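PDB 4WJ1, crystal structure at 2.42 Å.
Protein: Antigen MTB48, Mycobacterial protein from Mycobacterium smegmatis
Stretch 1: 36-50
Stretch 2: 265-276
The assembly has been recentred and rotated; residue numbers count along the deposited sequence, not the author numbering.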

# COMPACT_ATOMS: atom_id res chain seq x y z
N PRO A 36 5.03 -16.99 12.72
CA PRO A 36 5.54 -17.28 14.08
C PRO A 36 5.61 -18.77 14.36
O PRO A 36 6.47 -19.20 15.10
N ASP A 37 4.70 -19.55 13.77
CA ASP A 37 4.64 -20.98 14.03
C ASP A 37 3.87 -21.66 12.91
O ASP A 37 3.40 -21.01 11.98
N GLU A 38 3.72 -22.98 13.01
CA GLU A 38 3.13 -23.78 11.93
C GLU A 38 1.68 -24.17 12.18
O GLU A 38 1.16 -25.04 11.49
N LEU A 39 1.03 -23.57 13.17
CA LEU A 39 -0.39 -23.80 13.38
C LEU A 39 -1.17 -23.41 12.14
O LEU A 39 -0.80 -22.46 11.43
N ALA A 40 -2.26 -24.13 11.88
CA ALA A 40 -3.08 -23.89 10.70
C ALA A 40 -3.66 -22.48 10.76
O ALA A 40 -3.65 -21.77 9.76
N THR A 41 -4.17 -22.10 11.92
CA THR A 41 -4.69 -20.75 12.13
C THR A 41 -3.62 -19.72 11.83
O THR A 41 -3.87 -18.74 11.13
N THR A 42 -2.41 -19.94 12.33
CA THR A 42 -1.32 -19.02 12.08
C THR A 42 -1.02 -18.89 10.59
O THR A 42 -0.83 -17.80 10.09
N ALA A 43 -0.99 -20.01 9.87
CA ALA A 43 -0.70 -19.98 8.44
C ALA A 43 -1.77 -19.20 7.70
O ALA A 43 -1.50 -18.51 6.72
N SER A 44 -3.00 -19.35 8.17
CA SER A 44 -4.13 -18.79 7.46
C SER A 44 -4.09 -17.29 7.59
O SER A 44 -4.09 -16.58 6.59
N VAL A 45 -4.03 -16.81 8.83
CA VAL A 45 -3.98 -15.37 9.09
C VAL A 45 -2.74 -14.77 8.42
O VAL A 45 -2.82 -13.75 7.76
N TYR A 46 -1.61 -15.44 8.57
CA TYR A 46 -0.38 -15.00 7.92
C TYR A 46 -0.50 -14.81 6.41
O TYR A 46 -0.09 -13.78 5.88
N SER A 47 -1.03 -15.80 5.73
CA SER A 47 -1.08 -15.76 4.29
C SER A 47 -2.03 -14.64 3.85
O SER A 47 -1.86 -14.06 2.77
N LYS A 48 -3.00 -14.32 4.69
CA LYS A 48 -3.91 -13.20 4.42
C LYS A 48 -3.16 -11.88 4.49
O LYS A 48 -3.23 -11.07 3.56
N LEU A 49 -2.43 -11.66 5.58
CA LEU A 49 -1.68 -10.43 5.73
C LEU A 49 -0.65 -10.27 4.62
O LEU A 49 -0.45 -9.17 4.13
N MSE A 50 -0.01 -11.37 4.22
CA MSE A 50 0.97 -11.29 3.15
C MSE A 50 0.28 -10.91 1.84
O MSE A 50 0.82 -10.17 1.02
N ALA A 265 -7.37 -22.14 24.38
CA ALA A 265 -6.43 -21.15 23.86
C ALA A 265 -6.42 -21.11 22.34
O ALA A 265 -6.30 -20.04 21.75
N LEU A 266 -6.54 -22.27 21.70
CA LEU A 266 -6.49 -22.32 20.25
C LEU A 266 -7.78 -21.73 19.68
O LEU A 266 -7.76 -21.04 18.66
N GLU A 267 -8.90 -22.01 20.34
CA GLU A 267 -10.18 -21.44 19.97
C GLU A 267 -10.14 -19.93 20.07
O GLU A 267 -10.55 -19.22 19.16
N ALA A 268 -9.61 -19.42 21.17
CA ALA A 268 -9.51 -17.98 21.37
C ALA A 268 -8.58 -17.37 20.33
O ALA A 268 -8.78 -16.24 19.89
N TYR A 269 -7.57 -18.13 19.94
CA TYR A 269 -6.61 -17.67 18.95
C TYR A 269 -7.25 -17.59 17.56
O TYR A 269 -7.05 -16.64 16.81
N ALA A 270 -8.04 -18.60 17.23
CA ALA A 270 -8.73 -18.64 15.95
C ALA A 270 -9.66 -17.44 15.84
O ALA A 270 -9.60 -16.70 14.87
N ASN A 271 -10.50 -17.24 16.85
CA ASN A 271 -11.40 -16.08 16.88
C ASN A 271 -10.67 -14.75 16.88
O ASN A 271 -10.93 -13.89 16.04
N GLY A 272 -9.75 -14.59 17.83
CA GLY A 272 -9.13 -13.30 18.07
C GLY A 272 -8.22 -12.81 16.97
O GLY A 272 -7.94 -11.62 16.88
N SER A 273 -7.75 -13.73 16.13
CA SER A 273 -6.81 -13.34 15.09
C SER A 273 -7.50 -13.14 13.75
O SER A 273 -6.82 -12.99 12.74
N GLN A 274 -8.83 -13.18 13.73
CA GLN A 274 -9.57 -12.91 12.49
C GLN A 274 -9.28 -11.51 12.00
O GLN A 274 -9.39 -10.55 12.75
N ILE A 275 -8.91 -11.39 10.73
CA ILE A 275 -8.59 -10.10 10.14
C ILE A 275 -9.39 -9.89 8.86
O ILE A 275 -9.92 -10.84 8.28
N GLN A 276 -9.48 -8.64 8.42
CA GLN A 276 -10.22 -8.36 7.20
C GLN A 276 -9.29 -8.00 6.05
O GLN A 276 -8.20 -7.44 6.26

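Ile-275 has more of its surface covered by the other stretch than any other residue here. Placed beyond the end of helix 265-272 with chi1 p and chi2 t, it points toward the first helix and lays Ile-275 CD1 between successive turns: 3.5 Å from Leu-49 CG, 3.7 Å from Lys-48 CB, and 3.9 Å from Val-45 CG1. Val-45 (t) points toward the second stretch, whereas Leu-49 (m, t) leaves its backbone sideways and only its end comes nearer. Ile-275 CD1 thus serves residues spaced three and four apart, the natural period of a helical face.

One turn earlier the packing tightens around small side chains. Thr-41 (m) points in, its CG2 3.8 Å from Ala-270 CA and 3.6 Å from Ser-273 OG; the CA atoms of Thr-41 and Ala-270 lie 5.9 Å apart. Ser-273 (p) turns its hydroxyl back to the helix that precedes it, OG donating to Tyr-269 O at 2.8 Å, so it can sit against Val-45 CG2, 3.3 Å from Ser-273 OG, with its polarity answered.

Tyr-269 (t, chi2 50°) points toward the first stretch, and its ring lies by the start of the first helix. Leu-39 (m, t) brings CD1 to 4.1 Å from Tyr-269 CE2 and 3.9 Å from Leu-266 CD2, closing the apolar strip. At the ring edge, Thr-42 OG1 and Tyr-269 OH form a very short 2.4 Å hydrogen bond. Asp-37 OD1 lies 2.7 Å from Thr-42 OG1 and accepts from Leu-39 N at 3.0 Å, tying the N-cap to this polar cluster.

Water finishes the border. The O of one water lies 2.4 Å from Thr-41 OG1 and donates weakly to Leu-266 O. The extended Lys-48 (m, t, t, t) packs its CB on Ile-275 CD1 while Lys-48 NZ donates to the O of a water 3.2 Å away, which also accepts from Ile-275 N at 3.1 Å.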

# COMPACT_ATOMS: atom_id res chain seq x y z
CB PRO A 36 4.51 -16.60 15.00
CG PRO A 36 3.60 -15.82 14.11
CD PRO A 36 3.70 -16.36 12.74
CB ASP A 37 3.97 -21.26 15.38
CG ASP A 37 2.57 -20.66 15.47
OD1 ASP A 37 1.67 -21.11 14.72
OD2 ASP A 37 2.35 -19.74 16.30
CB GLU A 38 3.96 -25.04 11.70
CG GLU A 38 5.35 -24.80 11.19
CD GLU A 38 5.34 -24.22 9.79
OE1 GLU A 38 4.60 -24.74 8.95
OE2 GLU A 38 6.07 -23.23 9.55
CB LEU A 39 -0.91 -23.01 14.58
CG LEU A 39 -0.39 -23.44 15.94
CD1 LEU A 39 -0.79 -22.42 16.98
CD2 LEU A 39 -0.95 -24.82 16.27
CB ALA A 40 -4.18 -24.93 10.58
CB THR A 41 -5.20 -20.57 13.59
OG1 THR A 41 -6.35 -21.39 13.80
CG2 THR A 41 -5.57 -19.14 13.88
CB THR A 42 -0.06 -19.45 12.82
OG1 THR A 42 -0.27 -19.31 14.23
CG2 THR A 42 1.13 -18.59 12.39
CB ALA A 43 -0.60 -21.38 7.87
CB SER A 44 -5.44 -19.34 8.00
OG SER A 44 -6.52 -18.57 7.49
CB VAL A 45 -3.98 -15.06 10.59
CG1 VAL A 45 -3.71 -13.58 10.83
CG2 VAL A 45 -5.31 -15.45 11.19
CB TYR A 46 0.74 -15.99 8.19
CG TYR A 46 1.98 -15.72 7.41
CD1 TYR A 46 2.88 -14.72 7.80
CD2 TYR A 46 2.29 -16.49 6.29
CE1 TYR A 46 4.05 -14.48 7.09
CE2 TYR A 46 3.44 -16.26 5.56
CZ TYR A 46 4.32 -15.26 5.97
OH TYR A 46 5.46 -15.04 5.24
CB SER A 47 -1.51 -17.10 3.71
OG SER A 47 -2.83 -17.40 4.10
CB LYS A 48 -5.09 -13.19 5.40
CG LYS A 48 -6.04 -14.35 5.18
CD LYS A 48 -7.31 -14.26 6.01
CE LYS A 48 -8.22 -15.45 5.71
NZ LYS A 48 -9.51 -15.38 6.43
CB LEU A 49 -0.98 -10.38 7.08
CG LEU A 49 -1.93 -10.21 8.26
CD1 LEU A 49 -1.18 -10.45 9.58
CD2 LEU A 49 -2.55 -8.83 8.24
CB MSE A 50 1.72 -12.61 3.00
CG MSE A 50 2.62 -12.99 4.16
SE MSE A 50 3.81 -11.56 4.80
CE MSE A 50 2.69 -10.97 6.28
CB ALA A 265 -5.03 -21.43 24.35
CB LEU A 266 -6.27 -23.75 19.78
CG LEU A 266 -4.85 -24.29 19.97
CD1 LEU A 266 -4.84 -25.81 19.93
CD2 LEU A 266 -3.92 -23.73 18.90
CB GLU A 267 -11.29 -22.01 20.85
CG GLU A 267 -12.69 -21.50 20.54
CD GLU A 267 -13.79 -22.30 21.24
OE1 GLU A 267 -13.48 -23.07 22.19
OE2 GLU A 267 -14.98 -22.17 20.84
CB ALA A 268 -9.02 -17.67 22.78
CB TYR A 269 -5.41 -18.61 18.95
CG TYR A 269 -4.32 -18.27 17.97
CD1 TYR A 269 -3.79 -16.98 17.89
CD2 TYR A 269 -3.79 -19.25 17.14
CE1 TYR A 269 -2.78 -16.68 17.00
CE2 TYR A 269 -2.79 -18.95 16.25
CZ TYR A 269 -2.29 -17.67 16.18
OH TYR A 269 -1.28 -17.41 15.29
CB ALA A 270 -9.50 -19.94 15.81
CB ASN A 271 -12.32 -16.15 18.10
CG ASN A 271 -13.24 -17.34 18.06
OD1 ASN A 271 -13.46 -17.93 17.00
ND2 ASN A 271 -13.80 -17.70 19.21
CB SER A 273 -5.70 -14.38 14.94
OG SER A 273 -6.21 -15.59 14.40
CB GLN A 274 -11.07 -13.08 12.69
CG GLN A 274 -11.57 -14.51 12.63
CD GLN A 274 -13.05 -14.60 12.92
OE1 GLN A 274 -13.44 -15.02 14.01
NE2 GLN A 274 -13.88 -14.20 11.96
CB ILE A 275 -7.11 -10.00 9.81
CG1 ILE A 275 -6.74 -11.11 8.82
CG2 ILE A 275 -6.29 -10.11 11.07
CD1 ILE A 275 -5.33 -11.03 8.36
CB GLN A 276 -11.25 -7.25 7.43
CG GLN A 276 -10.93 -6.28 8.55
CD GLN A 276 -12.09 -5.32 8.83
OE1 GLN A 276 -13.17 -5.75 9.26
NE2 GLN A 276 -11.87 -4.03 8.58
O HOH W 1 -6.22 -22.38 16.00
O HOH W 2 -9.44 -11.93 5.94
O HOH W 3 -8.81 -14.11 9.27